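Local coordinates for protein probable transcriptional regulator (Rhodococcus jostii, PDB 3HIM) that probably binds DNA at regulatory sequences as a dimeric transcription factor of the TetR family, at residues A18-A23 / L46-G51; E27-K32 / R40-S45; D91-T96 / K138-I143; S95-Y100 / R190-A195. All coordinates share one frame; numbering follows the deposited sequence.

Interaction 1: residues A18-A23 / L46-G51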
loop_
_atom_site.group_PDB
_atom_site.type_symbol
_atom_site.label_atom_id
_atom_site.label_comp_id
_atom_site.label_asym_id
_atom_site.label_seq_id
_atom_site.Cartn_x
_atom_site.Cartn_y
_atom_site.Cartn_z
ATOM N N ALA B 18 11.187 -11.752 24.197
ATOM C CA ALA B 18 10.282 -10.723 23.641
ATOM C C ALA B 18 10.229 -10.800 22.111
ATOM O O ALA B 18 9.133 -10.740 21.512
ATOM C CB ALA B 18 10.713 -9.316 24.086
ATOM N N ALA B 19 11.410 -10.934 21.482
ATOM C CA ALA B 19 11.506 -11.030 20.029
ATOM C C ALA B 19 10.656 -12.180 19.512
ATOM O O ALA B 19 9.983 -12.052 18.496
ATOM C CB ALA B 19 12.962 -11.186 19.580
ATOM N N ARG B 20 10.681 -13.297 20.238
ATOM C CA ARG B 20 9.902 -14.489 19.884
ATOM C C ARG B 20 8.391 -14.212 19.997
ATOM O O ARG B 20 7.595 -14.682 19.173
ATOM C CB ARG B 20 10.309 -15.664 20.801
ATOM C CG ARG B 20 9.563 -16.973 20.615
ATOM C CD ARG B 20 10.252 -18.092 21.407
ATOM N NE ARG B 20 9.502 -19.352 21.420
ATOM C CZ ARG B 20 8.542 -19.662 22.300
ATOM N NH1 ARG B 20 8.182 -18.801 23.255
ATOM N NH2 ARG B 20 7.924 -20.840 22.225
ATOM N N ILE B 21 7.998 -13.485 21.030
ATOM C CA ILE B 21 6.573 -13.129 21.204
ATOM C C ILE B 21 6.109 -12.226 20.056
ATOM O O ILE B 21 5.029 -12.438 19.501
ATOM C CB ILE B 21 6.303 -12.500 22.597
ATOM C CG1 ILE B 21 6.496 -13.566 23.693
ATOM C CG2 ILE B 21 4.867 -11.849 22.676
ATOM C CD1 ILE B 21 6.862 -12.992 25.063
ATOM N N ARG B 22 6.951 -11.259 19.684
ATOM C CA ARG B 22 6.640 -10.336 18.590
ATOM C C ARG B 22 6.499 -11.071 17.265
ATOM O O ARG B 22 5.524 -10.838 16.540
ATOM C CB ARG B 22 7.690 -9.227 18.464
ATOM C CG ARG B 22 7.805 -8.345 19.672
ATOM C CD ARG B 22 8.484 -7.036 19.335
ATOM N NE ARG B 22 9.857 -7.181 18.864
ATOM C CZ ARG B 22 10.912 -7.418 19.653
ATOM N NH1 ARG B 22 10.761 -7.589 20.965
ATOM N NH2 ARG B 22 12.123 -7.496 19.127
ATOM N N ALA B 23 7.451 -11.964 16.958
ATOM C CA ALA B 23 7.347 -12.768 15.734
ATOM C C ALA B 23 6.032 -13.558 15.726
ATOM O O ALA B 23 5.295 -13.543 14.728
ATOM C CB ALA B 23 8.549 -13.696 15.567
ATOM N N LEU B 46 2.705 -20.176 21.276
ATOM C CA LEU B 46 4.113 -20.390 21.612
ATOM C C LEU B 46 4.271 -21.440 22.726
ATOM O O LEU B 46 5.333 -21.559 23.332
ATOM C CB LEU B 46 4.785 -19.074 22.021
ATOM C CG LEU B 46 5.006 -18.002 20.946
ATOM C CD1 LEU B 46 5.617 -16.770 21.577
ATOM C CD2 LEU B 46 5.879 -18.506 19.799
ATOM N N ASP B 47 3.198 -22.192 22.973
ATOM C CA ASP B 47 3.162 -23.242 23.998
ATOM C C ASP B 47 3.482 -22.736 25.395
ATOM O O ASP B 47 4.117 -23.436 26.177
ATOM C CB ASP B 47 4.105 -24.403 23.638
ATOM C CG ASP B 47 3.708 -25.100 22.342
ATOM O OD1 ASP B 47 2.564 -25.612 22.269
ATOM O OD2 ASP B 47 4.544 -25.132 21.402
ATOM N N MET B 48 3.048 -21.527 25.706
ATOM C CA MET B 48 3.271 -20.969 27.034
ATOM C C MET B 48 1.958 -20.726 27.779
ATOM O O MET B 48 0.867 -20.775 27.187
ATOM C CB MET B 48 4.066 -19.668 26.946
ATOM C CG MET B 48 5.447 -19.836 26.336
ATOM S SD MET B 48 6.322 -18.276 26.233
ATOM C CE MET B 48 5.156 -17.270 25.303
ATOM N N SER B 49 2.075 -20.478 29.085
ATOM C CA SER B 49 0.951 -19.981 29.873
ATOM C C SER B 49 0.653 -18.541 29.437
ATOM O O SER B 49 1.580 -17.788 29.108
ATOM C CB SER B 49 1.262 -20.052 31.371
ATOM O OG SER B 49 2.462 -19.362 31.681
ATOM N N PRO B 50 -0.640 -18.162 29.406
ATOM C CA PRO B 50 -1.077 -16.820 28.995
ATOM C C PRO B 50 -0.340 -15.677 29.704
ATOM O O PRO B 50 -0.078 -14.639 29.094
ATOM C CB PRO B 50 -2.556 -16.813 29.374
ATOM C CG PRO B 50 -2.978 -18.231 29.232
ATOM C CD PRO B 50 -1.791 -19.048 29.684
ATOM N N GLY B 51 0.007 -15.875 30.973
ATOM C CA GLY B 51 0.763 -14.884 31.724
ATOM C C GLY B 51 2.238 -14.812 31.362
ATOM O O GLY B 51 2.958 -13.973 31.892
#

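Interaction 2: residues E27-K32 / R40-S45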
loop_
_atom_site.group_PDB
_atom_site.type_symbol
_atom_site.label_atom_id
_atom_site.label_comp_id
_atom_site.label_asym_id
_atom_site.label_seq_id
_atom_site.Cartn_x
_atom_site.Cartn_y
_atom_site.Cartn_z
ATOM N N GLU B 27 2.561 -13.163 13.077
ATOM C CA GLU B 27 1.863 -14.261 12.429
ATOM C C GLU B 27 0.383 -14.310 12.856
ATOM O O GLU B 27 -0.501 -14.370 12.008
ATOM C CB GLU B 27 2.586 -15.587 12.711
ATOM N N VAL B 28 0.119 -14.234 14.160
ATOM C CA VAL B 28 -1.248 -14.320 14.671
ATOM C C VAL B 28 -2.051 -13.080 14.271
ATOM O O VAL B 28 -3.208 -13.197 13.831
ATOM C CB VAL B 28 -1.304 -14.565 16.214
ATOM C CG1 VAL B 28 -2.736 -14.522 16.726
ATOM C CG2 VAL B 28 -0.691 -15.917 16.575
ATOM N N PHE B 29 -1.439 -11.900 14.402
ATOM C CA PHE B 29 -2.095 -10.664 13.983
ATOM C C PHE B 29 -2.454 -10.728 12.494
ATOM O O PHE B 29 -3.559 -10.363 12.106
ATOM C CB PHE B 29 -1.249 -9.424 14.289
ATOM C CG PHE B 29 -1.161 -9.068 15.764
ATOM C CD1 PHE B 29 -2.093 -9.553 16.697
ATOM C CD2 PHE B 29 -0.146 -8.213 16.217
ATOM C CE1 PHE B 29 -2.002 -9.203 18.043
ATOM C CE2 PHE B 29 -0.056 -7.847 17.561
ATOM C CZ PHE B 29 -0.983 -8.353 18.477
ATOM N N ALA B 30 -1.529 -11.228 11.677
ATOM C CA ALA B 30 -1.790 -11.442 10.252
ATOM C C ALA B 30 -2.877 -12.495 9.972
ATOM O O ALA B 30 -3.626 -12.358 9.005
ATOM C CB ALA B 30 -0.511 -11.778 9.515
ATOM N N ALA B 31 -2.971 -13.530 10.813
ATOM C CA ALA B 31 -3.958 -14.615 10.605
ATOM C C ALA B 31 -5.388 -14.327 11.113
ATOM O O ALA B 31 -6.360 -14.520 10.375
ATOM C CB ALA B 31 -3.442 -15.938 11.173
ATOM N N LYS B 32 -5.520 -13.865 12.355
ATOM C CA LYS B 32 -6.831 -13.716 12.998
ATOM C C LYS B 32 -7.343 -12.273 13.011
ATOM O O LYS B 32 -8.485 -12.016 13.416
ATOM C CB LYS B 32 -6.782 -14.260 14.431
ATOM N N ARG B 40 -3.507 -14.225 24.798
ATOM C CA ARG B 40 -3.706 -15.641 25.138
ATOM C C ARG B 40 -3.577 -16.534 23.919
ATOM O O ARG B 40 -2.976 -17.604 24.002
ATOM C CB ARG B 40 -5.068 -15.889 25.805
ATOM N N GLU B 41 -4.142 -16.114 22.793
ATOM C CA GLU B 41 -3.895 -16.828 21.552
ATOM C C GLU B 41 -2.375 -16.920 21.378
ATOM O O GLU B 41 -1.838 -18.004 21.188
ATOM C CB GLU B 41 -4.512 -16.137 20.330
ATOM C CG GLU B 41 -5.798 -15.372 20.566
ATOM C CD GLU B 41 -7.037 -16.125 20.167
ATOM O OE1 GLU B 41 -7.739 -16.608 21.087
ATOM O OE2 GLU B 41 -7.317 -16.224 18.945
ATOM N N ILE B 42 -1.690 -15.778 21.497
ATOM C CA ILE B 42 -0.247 -15.665 21.196
ATOM C C ILE B 42 0.664 -16.513 22.103
ATOM O O ILE B 42 1.487 -17.275 21.604
ATOM C CB ILE B 42 0.203 -14.177 21.179
ATOM C CG1 ILE B 42 -0.633 -13.399 20.149
ATOM C CG2 ILE B 42 1.724 -14.057 20.927
ATOM C CD1 ILE B 42 -0.471 -11.925 20.221
ATOM N N ALA B 43 0.513 -16.379 23.423
ATOM C CA ALA B 43 1.297 -17.174 24.370
ATOM C C ALA B 43 1.005 -18.651 24.174
ATOM O O ALA B 43 1.905 -19.487 24.278
ATOM C CB ALA B 43 1.027 -16.756 25.806
ATOM N N ALA B 44 -0.244 -18.964 23.844
ATOM C CA ALA B 44 -0.657 -20.347 23.638
ATOM C C ALA B 44 -0.023 -20.920 22.389
ATOM O O ALA B 44 0.447 -22.052 22.380
ATOM C CB ALA B 44 -2.180 -20.450 23.560
ATOM N N SER B 45 -0.016 -20.127 21.329
ATOM C CA SER B 45 0.601 -20.516 20.072
ATOM C C SER B 45 2.114 -20.755 20.230
ATOM O O SER B 45 2.720 -21.428 19.405
ATOM C CB SER B 45 0.348 -19.434 19.020
ATOM O OG SER B 45 1.151 -18.297 19.275
#

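Interaction 3: residues D91-T96 / K138-I143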
loop_
_atom_site.group_PDB
_atom_site.type_symbol
_atom_site.label_atom_id
_atom_site.label_comp_id
_atom_site.label_asym_id
_atom_site.label_seq_id
_atom_site.Cartn_x
_atom_site.Cartn_y
_atom_site.Cartn_z
ATOM N N ASP B 91 23.301 8.093 -7.319
ATOM C CA ASP B 91 23.803 6.852 -6.699
ATOM C C ASP B 91 23.222 6.666 -5.300
ATOM O O ASP B 91 22.974 5.543 -4.876
ATOM C CB ASP B 91 25.335 6.888 -6.550
ATOM C CG ASP B 91 26.063 6.954 -7.875
ATOM O OD1 ASP B 91 25.972 6.007 -8.674
ATOM O OD2 ASP B 91 26.734 7.971 -8.113
ATOM N N ARG B 92 23.085 7.773 -4.570
ATOM C CA ARG B 92 22.408 7.793 -3.263
ATOM C C ARG B 92 20.944 7.337 -3.395
ATOM O O ARG B 92 20.442 6.576 -2.564
ATOM C CB ARG B 92 22.465 9.199 -2.653
ATOM C CG ARG B 92 23.896 9.674 -2.304
ATOM C CD ARG B 92 23.961 11.104 -1.798
ATOM N NE ARG B 92 23.209 11.267 -0.552
ATOM C CZ ARG B 92 23.043 12.420 0.100
ATOM N NH1 ARG B 92 23.573 13.541 -0.368
ATOM N NH2 ARG B 92 22.306 12.461 1.206
ATOM N N LEU B 93 20.275 7.816 -4.437
ATOM C CA LEU B 93 18.896 7.459 -4.701
ATOM C C LEU B 93 18.748 5.998 -5.116
ATOM O O LEU B 93 17.860 5.317 -4.630
ATOM C CB LEU B 93 18.278 8.405 -5.752
ATOM C CG LEU B 93 16.750 8.300 -5.855
ATOM C CD1 LEU B 93 16.079 8.791 -4.554
ATOM C CD2 LEU B 93 16.236 9.040 -7.090
ATOM N N MET B 94 19.619 5.514 -6.002
ATOM C CA MET B 94 19.626 4.095 -6.325
ATOM C C MET B 94 19.755 3.260 -5.045
ATOM O O MET B 94 19.053 2.264 -4.859
ATOM C CB MET B 94 20.762 3.750 -7.297
ATOM C CG MET B 94 20.620 4.350 -8.715
ATOM S SD MET B 94 22.087 4.165 -9.788
ATOM C CE MET B 94 22.644 2.519 -9.349
ATOM N N SER B 95 20.647 3.679 -4.156
ATOM C CA SER B 95 21.028 2.850 -3.014
ATOM C C SER B 95 19.919 2.774 -1.970
ATOM O O SER B 95 19.578 1.689 -1.456
ATOM C CB SER B 95 22.311 3.408 -2.368
ATOM O OG SER B 95 22.748 2.569 -1.319
ATOM N N THR B 96 19.368 3.939 -1.658
ATOM C CA THR B 96 18.320 4.016 -0.658
ATOM C C THR B 96 17.020 3.400 -1.166
ATOM O O THR B 96 16.344 2.724 -0.388
ATOM C CB THR B 96 18.052 5.443 -0.222
ATOM O OG1 THR B 96 17.806 6.244 -1.387
ATOM C CG2 THR B 96 19.245 5.992 0.578
ATOM N N LYS B 138 12.068 11.959 4.923
ATOM C CA LYS B 138 13.086 13.006 4.838
ATOM C C LYS B 138 14.437 12.503 4.260
ATOM O O LYS B 138 15.195 13.290 3.666
ATOM C CB LYS B 138 13.284 13.711 6.196
ATOM N N VAL B 139 14.714 11.201 4.420
ATOM C CA VAL B 139 15.923 10.592 3.835
ATOM C C VAL B 139 15.878 10.751 2.330
ATOM O O VAL B 139 16.889 11.067 1.687
ATOM C CB VAL B 139 16.093 9.091 4.193
ATOM C CG1 VAL B 139 17.286 8.472 3.418
ATOM C CG2 VAL B 139 16.277 8.913 5.703
ATOM N N PHE B 140 14.694 10.554 1.769
ATOM C CA PHE B 140 14.547 10.677 0.332
ATOM C C PHE B 140 14.530 12.145 -0.084
ATOM O O PHE B 140 15.181 12.509 -1.054
ATOM C CB PHE B 140 13.326 9.902 -0.193
ATOM C CG PHE B 140 13.483 8.391 -0.122
ATOM C CD1 PHE B 140 14.417 7.731 -0.923
ATOM C CD2 PHE B 140 12.688 7.630 0.737
ATOM C CE1 PHE B 140 14.567 6.330 -0.865
ATOM C CE2 PHE B 140 12.832 6.245 0.806
ATOM C CZ PHE B 140 13.773 5.587 0.003
ATOM N N THR B 141 13.825 12.996 0.660
ATOM C CA THR B 141 13.770 14.411 0.280
ATOM C C THR B 141 15.164 15.061 0.297
ATOM O O THR B 141 15.485 15.842 -0.606
ATOM C CB THR B 141 12.717 15.245 1.101
ATOM O OG1 THR B 141 13.038 15.185 2.484
ATOM C CG2 THR B 141 11.339 14.682 0.947
ATOM N N ARG B 142 15.992 14.716 1.289
ATOM C CA ARG B 142 17.370 15.198 1.343
ATOM C C ARG B 142 18.145 14.810 0.070
ATOM O O ARG B 142 18.784 15.658 -0.551
ATOM C CB ARG B 142 18.089 14.693 2.603
ATOM N N ILE B 143 18.042 13.544 -0.334
ATOM C CA ILE B 143 18.755 13.055 -1.515
ATOM C C ILE B 143 18.259 13.801 -2.750
ATOM O O ILE B 143 19.067 14.275 -3.544
ATOM C CB ILE B 143 18.627 11.516 -1.692
ATOM C CG1 ILE B 143 19.490 10.806 -0.644
ATOM C CG2 ILE B 143 19.035 11.058 -3.124
ATOM C CD1 ILE B 143 18.971 9.436 -0.257
#

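Interaction 4: residues S95-Y100 / R190-A195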
loop_
_atom_site.group_PDB
_atom_site.type_symbol
_atom_site.label_atom_id
_atom_site.label_comp_id
_atom_site.label_asym_id
_atom_site.label_seq_id
_atom_site.Cartn_x
_atom_site.Cartn_y
_atom_site.Cartn_z
ATOM N N SER B 95 20.647 3.679 -4.156
ATOM C CA SER B 95 21.028 2.850 -3.014
ATOM C C SER B 95 19.919 2.774 -1.970
ATOM O O SER B 95 19.578 1.689 -1.456
ATOM C CB SER B 95 22.311 3.408 -2.368
ATOM O OG SER B 95 22.748 2.569 -1.319
ATOM N N THR B 96 19.368 3.939 -1.658
ATOM C CA THR B 96 18.320 4.016 -0.658
ATOM C C THR B 96 17.020 3.400 -1.166
ATOM O O THR B 96 16.344 2.724 -0.388
ATOM C CB THR B 96 18.052 5.443 -0.222
ATOM O OG1 THR B 96 17.806 6.244 -1.387
ATOM C CG2 THR B 96 19.245 5.992 0.578
ATOM N N VAL B 97 16.668 3.646 -2.447
ATOM C CA VAL B 97 15.482 3.006 -3.049
ATOM C C VAL B 97 15.626 1.469 -3.047
ATOM O O VAL B 97 14.711 0.760 -2.599
ATOM C CB VAL B 97 15.128 3.546 -4.488
ATOM C CG1 VAL B 97 14.007 2.711 -5.119
ATOM C CG2 VAL B 97 14.692 5.012 -4.425
ATOM N N THR B 98 16.774 0.967 -3.508
ATOM C CA THR B 98 17.078 -0.465 -3.402
ATOM C C THR B 98 16.851 -1.031 -1.977
ATOM O O THR B 98 16.106 -2.006 -1.807
ATOM C CB THR B 98 18.527 -0.789 -3.835
ATOM O OG1 THR B 98 18.708 -0.345 -5.179
ATOM C CG2 THR B 98 18.816 -2.309 -3.748
ATOM N N ALA B 99 17.505 -0.435 -0.980
ATOM C CA ALA B 99 17.336 -0.853 0.426
ATOM C C ALA B 99 15.897 -0.719 0.895
ATOM O O ALA B 99 15.372 -1.579 1.590
ATOM C CB ALA B 99 18.251 -0.047 1.338
ATOM N N TYR B 100 15.254 0.371 0.521
ATOM C CA TYR B 100 13.878 0.597 0.940
ATOM C C TYR B 100 12.930 -0.462 0.383
ATOM O O TYR B 100 12.171 -1.074 1.142
ATOM C CB TYR B 100 13.431 1.975 0.494
ATOM C CG TYR B 100 12.105 2.436 1.050
ATOM C CD1 TYR B 100 11.923 2.650 2.428
ATOM C CD2 TYR B 100 11.055 2.736 0.189
ATOM C CE1 TYR B 100 10.673 3.144 2.933
ATOM C CE2 TYR B 100 9.837 3.194 0.659
ATOM C CZ TYR B 100 9.649 3.403 2.024
ATOM O OH TYR B 100 8.434 3.873 2.432
ATOM N N ARG B 190 13.751 -2.360 -10.860
ATOM C CA ARG B 190 12.694 -1.682 -11.618
ATOM C C ARG B 190 12.282 -0.341 -11.005
ATOM O O ARG B 190 12.085 0.658 -11.722
ATOM C CB ARG B 190 11.482 -2.593 -11.739
ATOM C CG ARG B 190 11.233 -3.106 -13.124
ATOM C CD ARG B 190 12.231 -4.116 -13.590
ATOM N NE ARG B 190 13.512 -3.528 -14.016
ATOM C CZ ARG B 190 14.627 -4.244 -14.084
ATOM N NH1 ARG B 190 14.575 -5.537 -13.785
ATOM N NH2 ARG B 190 15.775 -3.691 -14.438
ATOM N N TYR B 191 12.188 -0.311 -9.681
ATOM C CA TYR B 191 11.729 0.874 -8.979
ATOM C C TYR B 191 12.828 1.905 -8.918
ATOM O O TYR B 191 12.556 3.106 -8.920
ATOM C CB TYR B 191 11.226 0.515 -7.587
ATOM C CG TYR B 191 9.780 0.086 -7.568
ATOM C CD1 TYR B 191 9.081 -0.202 -8.752
ATOM C CD2 TYR B 191 9.107 -0.056 -6.359
ATOM C CE1 TYR B 191 7.735 -0.588 -8.713
ATOM C CE2 TYR B 191 7.789 -0.449 -6.307
ATOM C CZ TYR B 191 7.097 -0.716 -7.467
ATOM O OH TYR B 191 5.761 -1.098 -7.353
ATOM N N VAL B 192 14.072 1.444 -8.881
ATOM C CA VAL B 192 15.199 2.374 -9.013
ATOM C C VAL B 192 15.139 3.149 -10.343
ATOM O O VAL B 192 15.282 4.371 -10.356
ATOM C CB VAL B 192 16.550 1.661 -8.873
ATOM C CG1 VAL B 192 17.672 2.553 -9.367
ATOM C CG2 VAL B 192 16.777 1.267 -7.417
ATOM N N GLU B 193 14.919 2.438 -11.453
ATOM C CA GLU B 193 14.815 3.085 -12.775
ATOM C C GLU B 193 13.717 4.146 -12.795
ATOM O O GLU B 193 13.885 5.238 -13.373
ATOM C CB GLU B 193 14.539 2.049 -13.858
ATOM C CG GLU B 193 15.737 1.149 -14.118
ATOM C CD GLU B 193 15.338 -0.183 -14.721
ATOM O OE1 GLU B 193 14.123 -0.393 -14.988
ATOM O OE2 GLU B 193 16.242 -1.020 -14.908
ATOM N N LEU B 194 12.592 3.806 -12.167
ATOM C CA LEU B 194 11.427 4.698 -12.164
ATOM C C LEU B 194 11.634 5.928 -11.274
ATOM O O LEU B 194 11.244 7.027 -11.657
ATOM C CB LEU B 194 10.155 3.933 -11.798
ATOM C CG LEU B 194 9.723 2.884 -12.831
ATOM C CD1 LEU B 194 8.819 1.815 -12.172
ATOM C CD2 LEU B 194 9.024 3.524 -14.038
ATOM N N ALA B 195 12.239 5.736 -10.103
ATOM C CA ALA B 195 12.603 6.827 -9.202
ATOM C C ALA B 195 13.553 7.842 -9.873
ATOM O O ALA B 195 13.377 9.063 -9.775
ATOM C CB ALA B 195 13.234 6.258 -7.911
#

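Interaction 1: residues A18-A23 / L46-G51
In the DNA-binding domain of this TetR-family regulator, helix 16-32 packs against the turn of the predicted helix-turn-helix motif. Arg20 and Leu46 carry most of the contact and meet tip to tip. The Arg20 chain runs extended from CG to NE, with CG anti to the backbone N (chi1 178°). Leu46 lies against one face of the guanidinium, with Leu46 CD2 3.8 Å from the guanidinium plane of Arg20, over its centre. At the rim, Arg20 NH2 donates to Leu46 O at 2.9 Å. The bond lies in the carbonyl plane and falls on a lone pair. The carbonyl and the leucine side chain of one residue thus hold the guanidinium by edge and face.

Ile21 crosses Leu46 at about a right angle, and its CG1 packs on Leu46 CD1 at 3.9 Å. Val53 and His56 of the following loop and Leu63 of helix 60-82 also pack on Ile21. An alanine at Leu46 would remove CG and both methyl groups, and would probably leave the Arg20 face and Ile21 CG1 less well packed. Asp47, with positive phi, is the C-prime residue of a Schellman motif that ends helix 39-45. After this turn Met48 points back toward Arg20. Its chain bends at chi3, and the sulfur lies in the guanidinium plane, where Arg20 NH1 makes a weak hydrogen bond to Met48 SD at 3.6 Å.

Interaction 2: residues E27-K32 / R40-S45
This contact joins the first helix of the TetR-type DNA-binding domain, 16-32, to helix 39-45, which opens the predicted helix-turn-helix motif. The short segments run at 124° to each other, and their axes come within 10.4 Å. No hydrogen bond crosses between them. Apolar side chains do the work.

Ile42 sits in the middle and points toward helix 16-32. Its CG1 is anti to the carbonyl carbon and lies beside the backbone N. Val28 crosses it obliquely, with Val28 CB 4.2 Å from Ile42 CG1. The end of Ile42 goes on to Phe29, which it meets at about a right angle. Ile42 CD1 lies 3.8 Å from Phe29 CE1 and approaches the ring obliquely. Phe29 leaves its backbone to one side, and only the far end of its ring comes close to helix 39-45. The same ring stacks edge-to-face with Tyr34, and Leu63 of helix 60-82 also packs on Ile42. An alanine at Ile42 would lose CG1, CG2 and CD1, and without CG1 and CD1 would probably loosen the packing of both Val28 and Phe29 on helix 39-45.

On the more exposed side, Val28 CG1 touches Glu41 CB at 4.3 Å. Val28 CG2 meets the hydroxyl of Ser45 at the other end of the contact. That hydroxyl is turned back toward the preceding turn, in the crowded position between N and carbonyl carbon, and Ser45 OG donates to Ile42 O at 2.6 Å, on a lone pair.

Interaction 3: residues D91-T96 / K138-I143
Apolar packing dominates this buried contact, and Ile143 stands at its centre. The two branches of Ile143 reach different neighbours. CG2, anti to the backbone N, lies against Leu93, with Ile143 CG2 3.8 Å from Leu93 CB. CD1 reaches Thr96 tip to tip, and Ile143 CD1 is 3.6 Å from Thr96 CG2. Leu93 leaves its helix to one side, but its end turns in and crosses Phe140 at about a right angle. Leu93 CD1 lies at the edge of the Phe140 ring, 4.1 Å from Phe140 CD1. Val139 adds a lighter touch on Thr96 CG2.

The two helices belong to the all-helical C-terminal domain of the TetR fold. Segments 91-96 and 138-143 run nearly antiparallel, at 160°, with their axes 10.0 Å apart. Ile79 of helix 60-82 and Ile165 of helix 158-175 also pack on Phe140, so its ring is shared among several helices.

Polar groups enter the contact without bonding across it. Thr96 OG1 comes within 3.3 Å of Phe140 CE1, approaching the ring obliquely as the two side chains slide past each other. The hydroxyl is satisfied on its own helix, where Thr96 OG1 donates to Arg92 O at 2.9 Å. That carbonyl oxygen also accepts from Thr96 N, so two donors grip it.

The charged member is Arg92. Its chain bends at chi3 (62°) and passes obliquely over Ile143, with Arg92 NE 3.7 Å from Ile143 CG1. The same nitrogen forms a salt bridge with Asp83 OD1.

Interaction 4: residues S95-Y100 / R190-A195
Val97 forms the centre of the first shell. It points toward helix 184-198, and both its methyl groups touch that helix. CG1, anti to the backbone N (chi1 173°), leads to Val192, and Val97 CG1 lies 3.9 Å from Val192 CG2. The two valines cross obliquely. The other methyl meets the small side chain of Ala195, with Val97 CG2 4.0 Å from Ala195 CB. Tyr191 joins through the base of its side chain, where Val97 CG1 is 4.3 Å from Tyr191 CB. Its ring leads away.

Val192 CG2 is also touched from the more exposed side, where Thr98 OG1 comes to 3.4 Å from it. No hydrogen bond crosses between the two segments. The Thr98 hydroxyl is anti to its carbonyl carbon and is held on its own helix by a bond to Met94 O. This fixes the oxygen beside the valine methyl.

The backbones come close, which is consistent with the small facing side chains. Val97 CA and Val192 CA are 6.0 Å apart, and the segment axes approach to 9.1 Å at 140°. Within helix 184-198, Arg190 NH2 forms a salt bridge with Glu193 OE2 at 2.8 Å. It lies away from the interface with helix 89-106.

Further out, the Tyr191 ring packs on Leu168, Val172 and Trp175 of helix 158-175. Helix 184-198 also meets the second subunit, where Tyr191 packs on Leu163 and Leu194 on Met198 of that chain. Helix 89-106 therefore backs a helix of the dimer interface, and Val97 also packs on Phe140 of helix 123-149.

How the interactions relate
The four contacts form two pairs in two parts of the TetR fold. Interactions 1 and 2 share helix 16-32 in the DNA-binding domain, with centres about 9 Å apart. Along the chain, interaction 2 falls between the two segments of interaction 1. Met48 N probably hydrogen-bonds to Ala43 O, linking the two directly. Interactions 3 and 4 come later, in the C-terminal domain. They share helix 89-106, including Ser95 and Thr96, and their centres are also about 9 Å apart. The two pairs lie on opposite sides of the chain's centre, 34 to 37 Å between centres. The predicted DNA-reading end is thus well separated from the C-terminal core, where interaction 4 adjoins the second subunit.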